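Local structure of putative dehydratase (Mesorhizobium loti, 2POZ) at residues G7-L12 against P377-S382; K119-V124 against A323-F328; A317-E322 against F358-G363. The protein is of unknown function but belongs to the mandelate racemase and muconate lactonizing branch of the enolase superfamily and probably acts as a lyase, perhaps a dehydratase. All blocks are in the same frame, centred on the assembly; numbering follows the deposited sequence.

Contact 1. Residues G7-L12 against P377-S382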
ATOM      1  N   GLY A   7      -7.363 -23.064  46.674  1.00 15.44           N
ATOM      2  CA  GLY A   7      -7.176 -21.709  47.157  1.00 15.63           C
ATOM      3  C   GLY A   7      -6.120 -20.920  46.405  1.00 15.40           C
ATOM      4  O   GLY A   7      -5.189 -21.490  45.835  1.00 13.81           O
ATOM      5  N   VAL A   8      -6.275 -19.600  46.412  1.00 14.90           N
ATOM      6  CA  VAL A   8      -5.341 -18.698  45.743  1.00 13.98           C
ATOM      7  C   VAL A   8      -5.014 -17.540  46.684  1.00 14.31           C
ATOM      8  O   VAL A   8      -5.915 -16.845  47.150  1.00 16.46           O
ATOM      9  CB  VAL A   8      -5.942 -18.094  44.435  1.00 14.03           C
ATOM     10  CG1 VAL A   8      -4.936 -17.151  43.796  1.00 12.72           C
ATOM     11  CG2 VAL A   8      -6.324 -19.207  43.453  1.00 14.05           C
ATOM     12  N   ASN A   9      -3.731 -17.347  46.963  1.00 13.22           N
ATOM     13  CA  ASN A   9      -3.287 -16.259  47.829  1.00 15.24           C
ATOM     14  C   ASN A   9      -2.594 -15.201  46.980  1.00 14.04           C
ATOM     15  O   ASN A   9      -1.818 -15.525  46.078  1.00 14.93           O
ATOM     16  CB  ASN A   9      -2.311 -16.773  48.896  1.00 13.25           C
ATOM     17  CG  ASN A   9      -3.011 -17.513  50.032  1.00 17.28           C
ATOM     18  OD1 ASN A   9      -2.389 -18.301  50.740  1.00 21.58           O
ATOM     19  ND2 ASN A   9      -4.298 -17.250  50.217  1.00 12.52           N
ATOM     20  N   ILE A  10      -2.880 -13.939  47.281  1.00 12.39           N
ATOM     21  CA  ILE A  10      -2.300 -12.818  46.559  1.00 11.94           C
ATOM     22  C   ILE A  10      -1.467 -11.981  47.520  1.00 13.29           C
ATOM     23  O   ILE A  10      -1.949 -11.561  48.571  1.00 11.95           O
ATOM     24  CB  ILE A  10      -3.403 -11.947  45.946  1.00 12.29           C
ATOM     25  CG1 ILE A  10      -4.267 -12.806  45.020  1.00 14.58           C
ATOM     26  CG2 ILE A  10      -2.784 -10.789  45.167  1.00 12.71           C
ATOM     27  CD1 ILE A  10      -5.655 -12.274  44.818  1.00 16.67           C
ATOM     28  N   TYR A  11      -0.219 -11.737  47.136  1.00 12.83           N
ATOM     29  CA  TYR A  11       0.719 -10.985  47.957  1.00 12.36           C
ATOM     30  C   TYR A  11       1.153  -9.703  47.258  1.00 13.61           C
ATOM     31  O   TYR A  11       1.511  -9.728  46.081  1.00 14.32           O
ATOM     32  CB  TYR A  11       1.953 -11.856  48.232  1.00 13.78           C
ATOM     33  CG  TYR A  11       1.628 -13.212  48.828  1.00 14.31           C
ATOM     34  CD1 TYR A  11       1.633 -13.409  50.208  1.00 14.12           C
ATOM     35  CD2 TYR A  11       1.277 -14.293  48.010  1.00 15.49           C
ATOM     36  CE1 TYR A  11       1.294 -14.650  50.767  1.00 13.03           C
ATOM     37  CE2 TYR A  11       0.936 -15.542  48.559  1.00 15.43           C
ATOM     38  CZ  TYR A  11       0.948 -15.707  49.938  1.00 16.36           C
ATOM     39  OH  TYR A  11       0.607 -16.923  50.490  1.00 16.25           O
ATOM     40  N   LEU A  12       1.102  -8.588  47.983  1.00 12.82           N
ATOM     41  CA  LEU A  12       1.524  -7.296  47.457  1.00 13.27           C
ATOM     42  C   LEU A  12       2.705  -6.884  48.332  1.00 13.54           C
ATOM     43  O   LEU A  12       2.534  -6.315  49.400  1.00 13.30           O
ATOM     44  CB  LEU A  12       0.391  -6.272  47.560  1.00 14.30           C
ATOM     45  CG  LEU A  12       0.688  -4.830  47.137  1.00 16.56           C
ATOM     46  CD1 LEU A  12       1.333  -4.785  45.760  1.00 14.53           C
ATOM     47  CD2 LEU A  12      -0.611  -4.034  47.150  1.00 14.66           C
ATOM     48  N   PRO A 377       3.676 -11.855  55.469  1.00 14.77           N
ATOM     49  CA  PRO A 377       3.340 -10.539  56.022  1.00 14.16           C
ATOM     50  C   PRO A 377       2.695  -9.627  54.977  1.00 13.62           C
ATOM     51  O   PRO A 377       2.038  -8.640  55.316  1.00 14.18           O
ATOM     52  CB  PRO A 377       4.696  -9.991  56.475  1.00 14.91           C
ATOM     53  CG  PRO A 377       5.464 -11.220  56.819  1.00 17.44           C
ATOM     54  CD  PRO A 377       5.103 -12.154  55.674  1.00 16.07           C
ATOM     55  N   TYR A 378       2.881  -9.969  53.707  1.00 13.14           N
ATOM     56  CA  TYR A 378       2.350  -9.162  52.621  1.00 12.15           C
ATOM     57  C   TYR A 378       1.087  -9.730  51.963  1.00 13.00           C
ATOM     58  O   TYR A 378       0.639  -9.241  50.917  1.00 10.13           O
ATOM     59  CB  TYR A 378       3.465  -8.936  51.598  1.00 12.65           C
ATOM     60  CG  TYR A 378       4.639  -8.196  52.207  1.00 13.33           C
ATOM     61  CD1 TYR A 378       4.547  -6.837  52.525  1.00 12.66           C
ATOM     62  CD2 TYR A 378       5.817  -8.870  52.542  1.00 14.42           C
ATOM     63  CE1 TYR A 378       5.602  -6.168  53.167  1.00 13.65           C
ATOM     64  CE2 TYR A 378       6.867  -8.214  53.183  1.00 14.24           C
ATOM     65  CZ  TYR A 378       6.752  -6.866  53.492  1.00 14.93           C
ATOM     66  OH  TYR A 378       7.792  -6.230  54.135  1.00 16.09           O
ATOM     67  N   LEU A 379       0.509 -10.751  52.591  1.00 11.90           N
ATOM     68  CA  LEU A 379      -0.722 -11.355  52.094  1.00 13.72           C
ATOM     69  C   LEU A 379      -1.709 -10.213  51.921  1.00 12.29           C
ATOM     70  O   LEU A 379      -1.962  -9.473  52.859  1.00 13.20           O
ATOM     71  CB  LEU A 379      -1.264 -12.364  53.112  1.00 13.14           C
ATOM     72  CG  LEU A 379      -2.524 -13.142  52.728  1.00 15.40           C
ATOM     73  CD1 LEU A 379      -2.264 -13.980  51.463  1.00  9.63           C
ATOM     74  CD2 LEU A 379      -2.929 -14.044  53.896  1.00 15.75           C
ATOM     75  N   TRP A 380      -2.269 -10.077  50.725  1.00 11.98           N
ATOM     76  CA  TRP A 380      -3.204  -8.997  50.425  1.00 11.92           C
ATOM     77  C   TRP A 380      -4.642  -9.505  50.264  1.00 13.29           C
ATOM     78  O   TRP A 380      -5.601  -8.781  50.518  1.00 13.52           O
ATOM     79  CB  TRP A 380      -2.756  -8.298  49.140  1.00 12.71           C
ATOM     80  CG  TRP A 380      -3.487  -7.034  48.808  1.00 12.33           C
ATOM     81  CD1 TRP A 380      -3.248  -5.781  49.317  1.00 10.44           C
ATOM     82  CD2 TRP A 380      -4.543  -6.885  47.850  1.00 11.37           C
ATOM     83  NE1 TRP A 380      -4.087  -4.867  48.724  1.00 10.07           N
ATOM     84  CE2 TRP A 380      -4.891  -5.517  47.820  1.00 11.23           C
ATOM     85  CE3 TRP A 380      -5.225  -7.777  47.006  1.00  8.12           C
ATOM     86  CZ2 TRP A 380      -5.893  -5.015  46.981  1.00  9.73           C
ATOM     87  CZ3 TRP A 380      -6.215  -7.283  46.173  1.00  9.18           C
ATOM     88  CH2 TRP A 380      -6.541  -5.909  46.165  1.00 11.15           C
ATOM     89  N   ALA A 381      -4.791 -10.745  49.823  1.00 13.82           N
ATOM     90  CA  ALA A 381      -6.118 -11.325  49.662  1.00 16.38           C
ATOM     91  C   ALA A 381      -6.013 -12.834  49.554  1.00 17.56           C
ATOM     92  O   ALA A 381      -5.002 -13.359  49.087  1.00 17.80           O
ATOM     93  CB  ALA A 381      -6.811 -10.750  48.417  1.00 16.13           C
ATOM     94  N   SER A 382      -7.061 -13.518  50.001  1.00 19.66           N
ATOM     95  CA  SER A 382      -7.140 -14.973  49.966  1.00 23.52           C
ATOM     96  C   SER A 382      -8.481 -15.374  49.372  1.00 23.59           C
ATOM     97  O   SER A 382      -9.509 -14.820  49.742  1.00 23.01           O
ATOM     98  CB  SER A 382      -7.031 -15.558  51.378  1.00 24.53           C
ATOM     99  OG  SER A 382      -5.731 -15.372  51.904  1.00 31.25           O
TER
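Ile10 pairs with both Trp380 and Ala381 in a classic beta bulge, where strand 379-382 runs antiparallel to strand 7-12 at 157° and the register slips by one residue. The carbonyl of Ile10 accepts two backbone N-H groups: Trp380 N lies 2.6 Å from Ile10 O and in its carbonyl plane, while Ala381 N, at 3.2 Å from the same oxygen, stands somewhat out of it. Bonds from Ile10 N to Ala381 O and from Leu12 N to Tyr378 O close the pairing on either side of the bulge. On one face, Leu379 has CG anti to its backbone N (chi1 -177°), and CD1 on that branch lies over the Tyr11 ring, a CH-pi contact 4.1 Å from the centroid. On the other, Ile10 CD1 meets Ala381 CB at 4.1 Å, and Ile52 and Lys53 of helix 45-59 pack on Ile10. Leu12 and Trp380 lie side by side, pointing the same way, Leu12 CD2 3.8 Å from Trp380 CD1. An alanine in place of Tyr11 would probably leave Leu379 CD1 without the ring face it packs on and Glu24 without the weak hydrogen bond of the phenol oxygen. Backbone bonds, with Ile10 O accepting twice, thus hold 379-383 as the outermost strand of the antiparallel sheet of the N-terminal alpha+beta domain characteristic of the enolase superfamily, while apolar side chains pack on its two faces.

Contact 2. Residues K119-V124 against A323-F328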
ATOM      1  N   LYS A 119      15.584 -28.306  26.799  1.00 20.49           N
ATOM      2  CA  LYS A 119      16.542 -27.222  26.907  1.00 22.71           C
ATOM      3  C   LYS A 119      17.433 -27.088  25.673  1.00 22.56           C
ATOM      4  O   LYS A 119      17.680 -28.059  24.960  1.00 22.09           O
ATOM      5  CB  LYS A 119      17.414 -27.471  28.141  1.00 26.50           C
ATOM      6  CG  LYS A 119      18.462 -26.418  28.401  1.00 31.58           C
ATOM      7  CD  LYS A 119      19.549 -26.966  29.315  1.00 34.93           C
ATOM      8  CE  LYS A 119      18.991 -27.451  30.638  1.00 35.23           C
ATOM      9  NZ  LYS A 119      20.062 -28.087  31.459  1.00 38.05           N
ATOM     10  N   ILE A 120      17.907 -25.872  25.432  1.00 22.71           N
ATOM     11  CA  ILE A 120      18.802 -25.590  24.318  1.00 24.03           C
ATOM     12  C   ILE A 120      20.132 -25.070  24.873  1.00 23.32           C
ATOM     13  O   ILE A 120      21.180 -25.222  24.244  1.00 24.56           O
ATOM     14  CB  ILE A 120      18.221 -24.513  23.369  1.00 25.48           C
ATOM     15  CG1 ILE A 120      17.034 -25.077  22.598  1.00 27.34           C
ATOM     16  CG2 ILE A 120      19.296 -24.036  22.398  1.00 28.97           C
ATOM     17  CD1 ILE A 120      16.449 -24.100  21.601  1.00 29.94           C
ATOM     18  N   ARG A 121      20.082 -24.468  26.058  1.00 22.00           N
ATOM     19  CA  ARG A 121      21.277 -23.910  26.693  1.00 21.20           C
ATOM     20  C   ARG A 121      21.260 -24.125  28.212  1.00 21.41           C
ATOM     21  O   ARG A 121      20.193 -24.173  28.833  1.00 20.47           O
ATOM     22  CB  ARG A 121      21.379 -22.410  26.360  1.00 18.71           C
ATOM     23  CG  ARG A 121      20.103 -21.629  26.650  1.00 17.71           C
ATOM     24  CD  ARG A 121      20.158 -20.207  26.105  1.00 17.56           C
ATOM     25  NE  ARG A 121      20.043 -20.144  24.645  1.00 16.79           N
ATOM     26  CZ  ARG A 121      18.907 -20.273  23.963  1.00 15.73           C
ATOM     27  NH1 ARG A 121      17.755 -20.476  24.594  1.00 13.17           N
ATOM     28  NH2 ARG A 121      18.922 -20.187  22.640  1.00 17.32           N
ATOM     29  N   ASP A 122      22.441 -24.265  28.809  1.00 20.45           N
ATOM     30  CA  ASP A 122      22.539 -24.480  30.254  1.00 22.28           C
ATOM     31  C   ASP A 122      22.753 -23.191  31.038  1.00 20.83           C
ATOM     32  O   ASP A 122      22.736 -23.199  32.263  1.00 21.23           O
ATOM     33  CB  ASP A 122      23.684 -25.446  30.577  1.00 24.98           C
ATOM     34  CG  ASP A 122      23.491 -26.811  29.947  1.00 28.18           C
ATOM     35  OD1 ASP A 122      22.416 -27.416  30.146  1.00 30.76           O
ATOM     36  OD2 ASP A 122      24.417 -27.275  29.254  1.00 32.29           O
ATOM     37  N   ARG A 123      22.962 -22.088  30.337  1.00 19.17           N
ATOM     38  CA  ARG A 123      23.180 -20.811  31.000  1.00 18.76           C
ATOM     39  C   ARG A 123      22.939 -19.683  30.011  1.00 17.52           C
ATOM     40  O   ARG A 123      22.977 -19.895  28.800  1.00 14.87           O
ATOM     41  CB  ARG A 123      24.613 -20.732  31.549  1.00 21.19           C
ATOM     42  CG  ARG A 123      25.692 -20.715  30.477  1.00 25.26           C
ATOM     43  CD  ARG A 123      27.089 -20.779  31.079  1.00 31.12           C
ATOM     44  NE  ARG A 123      28.086 -20.166  30.201  1.00 37.04           N
ATOM     45  CZ  ARG A 123      28.485 -20.666  29.034  1.00 38.07           C
ATOM     46  NH1 ARG A 123      27.984 -21.810  28.584  1.00 37.32           N
ATOM     47  NH2 ARG A 123      29.373 -20.003  28.301  1.00 38.49           N
ATOM     48  N   VAL A 124      22.680 -18.487  30.531  1.00 15.12           N
ATOM     49  CA  VAL A 124      22.442 -17.336  29.676  1.00 14.49           C
ATOM     50  C   VAL A 124      23.223 -16.132  30.152  1.00 14.95           C
ATOM     51  O   VAL A 124      23.386 -15.909  31.350  1.00 15.72           O
ATOM     52  CB  VAL A 124      20.957 -16.931  29.650  1.00 14.40           C
ATOM     53  CG1 VAL A 124      20.133 -17.992  28.947  1.00 14.10           C
ATOM     54  CG2 VAL A 124      20.460 -16.707  31.074  1.00 14.57           C
ATOM     55  N   ALA A 323      15.645 -20.882  28.576  1.00 13.29           N
ATOM     56  CA  ALA A 323      16.351 -22.153  28.455  1.00 16.01           C
ATOM     57  C   ALA A 323      15.830 -22.891  27.223  1.00 16.17           C
ATOM     58  O   ALA A 323      16.536 -23.714  26.635  1.00 16.97           O
ATOM     59  CB  ALA A 323      16.111 -23.008  29.695  1.00 14.39           C
ATOM     60  N   ASN A 324      14.611 -22.544  26.813  1.00 16.34           N
ATOM     61  CA  ASN A 324      13.934 -23.230  25.713  1.00 17.25           C
ATOM     62  C   ASN A 324      13.808 -22.571  24.333  1.00 19.19           C
ATOM     63  O   ASN A 324      13.865 -23.268  23.317  1.00 20.85           O
ATOM     64  CB  ASN A 324      12.548 -23.649  26.233  1.00 16.77           C
ATOM     65  CG  ASN A 324      11.684 -24.313  25.176  1.00 16.20           C
ATOM     66  OD1 ASN A 324      10.925 -23.650  24.475  1.00 16.95           O
ATOM     67  ND2 ASN A 324      11.793 -25.628  25.065  1.00 11.79           N
ATOM     68  N   ILE A 325      13.643 -21.253  24.271  1.00 18.37           N
ATOM     69  CA  ILE A 325      13.474 -20.596  22.976  1.00 18.10           C
ATOM     70  C   ILE A 325      14.705 -20.631  22.078  1.00 19.47           C
ATOM     71  O   ILE A 325      15.847 -20.507  22.534  1.00 18.01           O
ATOM     72  CB  ILE A 325      13.000 -19.127  23.136  1.00 19.51           C
ATOM     73  CG1 ILE A 325      13.954 -18.357  24.046  1.00 20.97           C
ATOM     74  CG2 ILE A 325      11.581 -19.098  23.703  1.00 17.65           C
ATOM     75  CD1 ILE A 325      13.630 -16.881  24.147  1.00 21.29           C
ATOM     76  N   THR A 326      14.458 -20.798  20.785  1.00 17.16           N
ATOM     77  CA  THR A 326      15.536 -20.877  19.817  1.00 19.33           C
ATOM     78  C   THR A 326      16.105 -19.517  19.416  1.00 19.22           C
ATOM     79  O   THR A 326      17.259 -19.437  18.994  1.00 22.62           O
ATOM     80  CB  THR A 326      15.068 -21.630  18.552  1.00 19.76           C
ATOM     81  OG1 THR A 326      13.826 -21.079  18.113  1.00 20.89           O
ATOM     82  CG2 THR A 326      14.855 -23.103  18.851  1.00 21.15           C
ATOM     83  N   ASN A 327      15.313 -18.454  19.552  1.00 15.27           N
ATOM     84  CA  ASN A 327      15.772 -17.115  19.185  1.00 15.52           C
ATOM     85  C   ASN A 327      16.060 -16.205  20.386  1.00 15.48           C
ATOM     86  O   ASN A 327      15.709 -15.030  20.397  1.00 13.89           O
ATOM     87  CB  ASN A 327      14.760 -16.444  18.230  1.00 12.62           C
ATOM     88  CG  ASN A 327      13.353 -16.335  18.824  1.00 13.16           C
ATOM     89  OD1 ASN A 327      12.965 -17.109  19.702  1.00 13.54           O
ATOM     90  ND2 ASN A 327      12.574 -15.383  18.318  1.00  7.62           N
ATOM     91  N   PHE A 328      16.711 -16.766  21.398  1.00 14.07           N
ATOM     92  CA  PHE A 328      17.063 -16.008  22.595  1.00 14.81           C
ATOM     93  C   PHE A 328      18.288 -15.148  22.325  1.00 14.51           C
ATOM     94  O   PHE A 328      19.233 -15.597  21.685  1.00 13.34           O
ATOM     95  CB  PHE A 328      17.372 -16.955  23.758  1.00 15.24           C
ATOM     96  CG  PHE A 328      17.976 -16.265  24.953  1.00 15.27           C
ATOM     97  CD1 PHE A 328      17.186 -15.490  25.806  1.00 15.79           C
ATOM     98  CD2 PHE A 328      19.339 -16.366  25.211  1.00 13.94           C
ATOM     99  CE1 PHE A 328      17.748 -14.828  26.891  1.00 13.49           C
ATOM    100  CE2 PHE A 328      19.914 -15.707  26.294  1.00 12.92           C
ATOM    101  CZ  PHE A 328      19.119 -14.936  27.138  1.00 14.73           C
TER
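Arg121 and Phe328 cross at a slant, with guanidinium and ring planes 43° apart, and the contact is built round this pair. Phe328 CB lies over one face of the guanidinium, 3.6 Å from Arg121 NH1, and Ile120 CG2 over the opposite face, both offset toward the rim. The flat group presents its end to a single oxygen: Arg121 NH1 and NH2 both donate to Ile325 O, at 2.8 Å and 3.1 Å, and that oxygen lies only 2° out of the guanidinium plane. The chain reaches it by a bend at chi3 (73°), which places NE. Arg121 NH1 is shared with Glu322 O, so the one guanidinium ties the loop to helix 312-324, and its charge would probably favour these carbonyl oxygens. The Val124 and Phe328 side chains cross at about a right angle, Val124 CG1 3.5 Å from Phe328 CE2. Beside the arginine, Ile120 CD1 presses on Thr326 CG2 at 3.3 Å, tighter than usual packing, and Ile120 N donates to Ala323 O at 2.8 Å, nearly along the C=O axis. Glu70 of a neighbouring subunit also packs on Ile120. The contact thus joins the approach to strand 123-128 to the C-terminal end of helix 312-324 and the loop after it, with Ile325 packing on Cys294 of helix 287-298 and Val124 on Phe358 of strand 357-359.

Contact 3. Residues A317-E322 against F358-G363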
ATOM      1  N   ALA A 317      11.406 -17.734  36.797  1.00 14.65           N
ATOM      2  CA  ALA A 317      10.405 -18.195  35.840  1.00 14.65           C
ATOM      3  C   ALA A 317      10.841 -17.836  34.419  1.00 14.36           C
ATOM      4  O   ALA A 317      10.652 -18.609  33.479  1.00 14.97           O
ATOM      5  CB  ALA A 317       9.061 -17.556  36.148  1.00 14.07           C
ATOM      6  N   THR A 318      11.427 -16.654  34.266  1.00 15.35           N
ATOM      7  CA  THR A 318      11.891 -16.198  32.964  1.00 14.05           C
ATOM      8  C   THR A 318      12.984 -17.124  32.431  1.00 13.96           C
ATOM      9  O   THR A 318      13.085 -17.332  31.222  1.00 13.98           O
ATOM     10  CB  THR A 318      12.414 -14.749  33.044  1.00 14.82           C
ATOM     11  OG1 THR A 318      11.321 -13.873  33.360  1.00 13.83           O
ATOM     12  CG2 THR A 318      13.038 -14.319  31.715  1.00 15.41           C
ATOM     13  N   LEU A 319      13.793 -17.687  33.329  1.00 12.72           N
ATOM     14  CA  LEU A 319      14.855 -18.605  32.906  1.00 13.88           C
ATOM     15  C   LEU A 319      14.250 -19.856  32.267  1.00 14.10           C
ATOM     16  O   LEU A 319      14.857 -20.469  31.393  1.00 13.71           O
ATOM     17  CB  LEU A 319      15.744 -19.011  34.090  1.00 12.90           C
ATOM     18  CG  LEU A 319      16.557 -17.902  34.760  1.00 13.28           C
ATOM     19  CD1 LEU A 319      17.431 -18.511  35.853  1.00 16.23           C
ATOM     20  CD2 LEU A 319      17.412 -17.181  33.728  1.00 14.58           C
ATOM     21  N   GLN A 320      13.052 -20.230  32.703  1.00 13.49           N
ATOM     22  CA  GLN A 320      12.380 -21.398  32.128  1.00 16.21           C
ATOM     23  C   GLN A 320      12.205 -21.181  30.627  1.00 16.69           C
ATOM     24  O   GLN A 320      12.390 -22.096  29.828  1.00 18.46           O
ATOM     25  CB  GLN A 320      11.005 -21.603  32.766  1.00 14.81           C
ATOM     26  CG  GLN A 320      11.035 -22.110  34.206  1.00 16.53           C
ATOM     27  CD  GLN A 320      11.715 -23.461  34.334  1.00 15.76           C
ATOM     28  OE1 GLN A 320      11.470 -24.364  33.537  1.00 18.11           O
ATOM     29  NE2 GLN A 320      12.559 -23.611  35.352  1.00 16.42           N
ATOM     30  N   LEU A 321      11.855 -19.956  30.252  1.00 16.78           N
ATOM     31  CA  LEU A 321      11.643 -19.612  28.854  1.00 16.56           C
ATOM     32  C   LEU A 321      12.963 -19.511  28.091  1.00 16.57           C
ATOM     33  O   LEU A 321      13.117 -20.093  27.016  1.00 14.82           O
ATOM     34  CB  LEU A 321      10.893 -18.277  28.763  1.00 18.83           C
ATOM     35  CG  LEU A 321      10.609 -17.679  27.381  1.00 22.00           C
ATOM     36  CD1 LEU A 321       9.282 -18.192  26.856  1.00 19.41           C
ATOM     37  CD2 LEU A 321      10.572 -16.158  27.485  1.00 20.52           C
ATOM     38  N   GLU A 322      13.916 -18.777  28.657  1.00 13.46           N
ATOM     39  CA  GLU A 322      15.203 -18.568  28.010  1.00 14.65           C
ATOM     40  C   GLU A 322      16.010 -19.846  27.839  1.00 14.76           C
ATOM     41  O   GLU A 322      16.956 -19.896  27.049  1.00 14.84           O
ATOM     42  CB  GLU A 322      16.003 -17.524  28.791  1.00 14.14           C
ATOM     43  CG  GLU A 322      15.208 -16.247  29.021  1.00 16.34           C
ATOM     44  CD  GLU A 322      15.979 -15.192  29.791  1.00 18.60           C
ATOM     45  OE1 GLU A 322      16.691 -15.554  30.755  1.00 17.79           O
ATOM     46  OE2 GLU A 322      15.855 -13.999  29.439  1.00 16.72           O
ATOM     47  N   PHE A 358      23.631 -16.511  34.249  1.00 17.49           N
ATOM     48  CA  PHE A 358      22.692 -17.239  35.096  1.00 18.37           C
ATOM     49  C   PHE A 358      22.637 -18.688  34.638  1.00 19.99           C
ATOM     50  O   PHE A 358      22.466 -18.955  33.442  1.00 19.57           O
ATOM     51  CB  PHE A 358      21.277 -16.666  34.976  1.00 21.09           C
ATOM     52  CG  PHE A 358      21.001 -15.521  35.895  1.00 25.46           C
ATOM     53  CD1 PHE A 358      21.010 -15.702  37.279  1.00 27.59           C
ATOM     54  CD2 PHE A 358      20.710 -14.265  35.381  1.00 24.83           C
ATOM     55  CE1 PHE A 358      20.724 -14.634  38.140  1.00 30.42           C
ATOM     56  CE2 PHE A 358      20.424 -13.195  36.229  1.00 28.42           C
ATOM     57  CZ  PHE A 358      20.429 -13.379  37.611  1.00 28.39           C
ATOM     58  N   GLU A 359      22.777 -19.620  35.575  1.00 19.21           N
ATOM     59  CA  GLU A 359      22.688 -21.040  35.243  1.00 21.27           C
ATOM     60  C   GLU A 359      21.205 -21.406  35.226  1.00 20.23           C
ATOM     61  O   GLU A 359      20.429 -20.880  36.018  1.00 18.36           O
ATOM     62  CB  GLU A 359      23.412 -21.889  36.297  1.00 24.58           C
ATOM     63  CG  GLU A 359      24.929 -21.945  36.145  1.00 29.62           C
ATOM     64  CD  GLU A 359      25.362 -22.731  34.919  1.00 32.05           C
ATOM     65  OE1 GLU A 359      24.958 -23.905  34.789  1.00 34.21           O
ATOM     66  OE2 GLU A 359      26.113 -22.181  34.085  1.00 36.92           O
HETATM   67  N   MSE A 360      20.803 -22.299  34.327  1.00 21.40           N
HETATM   68  CA  MSE A 360      19.398 -22.703  34.259  1.00 23.46           C
HETATM   69  C   MSE A 360      19.057 -23.520  35.505  1.00 22.09           C
HETATM   70  O   MSE A 360      19.808 -24.410  35.892  1.00 19.31           O
HETATM   71  CB  MSE A 360      19.140 -23.556  33.009  1.00 28.92           C
HETATM   72  CG  MSE A 360      19.565 -22.904  31.699  1.00 37.95           C
HETATM   73 SE   MSE A 360      18.723 -21.187  31.399  1.00 51.52          SE
HETATM   74  CE  MSE A 360      20.015 -20.057  32.276  1.00 42.19           C
ATOM     75  N   PRO A 361      17.923 -23.222  36.155  1.00 21.36           N
ATOM     76  CA  PRO A 361      17.573 -23.993  37.348  1.00 21.06           C
ATOM     77  C   PRO A 361      17.171 -25.409  36.939  1.00 21.90           C
ATOM     78  O   PRO A 361      16.706 -25.617  35.819  1.00 19.73           O
ATOM     79  CB  PRO A 361      16.419 -23.194  37.938  1.00 20.91           C
ATOM     80  CG  PRO A 361      15.730 -22.691  36.725  1.00 21.49           C
ATOM     81  CD  PRO A 361      16.879 -22.230  35.848  1.00 21.39           C
ATOM     82  N   ASN A 362      17.348 -26.368  37.845  1.00 21.23           N
ATOM     83  CA  ASN A 362      17.022 -27.766  37.566  1.00 22.66           C
ATOM     84  C   ASN A 362      15.830 -28.339  38.344  1.00 21.41           C
ATOM     85  O   ASN A 362      15.394 -29.459  38.072  1.00 21.29           O
ATOM     86  CB  ASN A 362      18.252 -28.641  37.826  1.00 26.14           C
ATOM     87  CG  ASN A 362      19.327 -28.482  36.756  1.00 30.04           C
ATOM     88  OD1 ASN A 362      20.489 -28.825  36.981  1.00 34.47           O
ATOM     89  ND2 ASN A 362      18.942 -27.979  35.587  1.00 29.08           N
ATOM     90  N   GLY A 363      15.303 -27.587  39.301  1.00 19.73           N
ATOM     91  CA  GLY A 363      14.174 -28.082  40.071  1.00 19.40           C
ATOM     92  C   GLY A 363      12.910 -28.238  39.240  1.00 21.00           C
ATOM     93  O   GLY A 363      12.804 -27.641  38.165  1.00 20.63           O
TER
HETATM   94  O   HOH W   1      13.710 -25.653  36.793  1.00 24.03           O
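Leu319 reaches Pro361 and Met360 with CG anti to its own carbonyl carbon (chi1 -64°) and one methyl turned to each: CD1 to the proline, CD2 to the selenomethionine. Met360 is folded back at both chi2 (-57°) and chi3, the latter placing its CE 4.1 Å from Leu319 CD2. The selenium of the same side chain lies 3.9 Å from Leu319 O, a packing distance on the helix backbone. Leu319 and Pro361 cross at a slant, with Leu319 CD1 and CB each 3.8 Å from Pro361 CD, so the leucine bears on the CD atom of the proline, next to its nitrogen. Phe358 adds its CB alone, 4.1 Å from Leu319 CD2, its side chain at about a right angle to the leucine; its ring meets His331 and, edge-to-face, His333. Gln320, the next residue along the helix, has NE2 3.6 Å from Pro361 CG.

The same NE2 donates to a water at 2.8 Å. That water in turn donates to Gly363 O at 2.6 Å and, more weakly, to Pro361 O, which has a further partner in Tyr113 OH. The other end of the amide is held as well, Gln320 OE1 accepting from Tyr113 N. The chemistry is therefore of two kinds: Leu319 packs on Phe358, Met360 and Pro361, joining helix 312-324 to strand 357-359 and the loop after it in the C-terminal barrel domain, and beside this apolar patch an amide is held at both ends, which probably limits its rotation, while its water bridges helix and loop.

In the fold
Contacts 2 and 3 are close neighbours, their centres 9 Å apart, whereas contact 1 lies about 33 Å from the centre of contact 2 and 25 Å from that of contact 3. Both neighbours use helix 312-324, and both reach the mixed sheet in which strands 123-128 and 357-359 lie side by side, bonded there from Val124 N to Phe358 O. Along the chain their segments alternate, and contact 1 encloses both, bringing residues near the two termini together. Contact 1 thus closes the N-terminal domain with the C-terminal strand, while contacts 2 and 3 tie helix 312-324 of the C-terminal (beta/alpha)-barrel domain to strands 123-128 and 357-359.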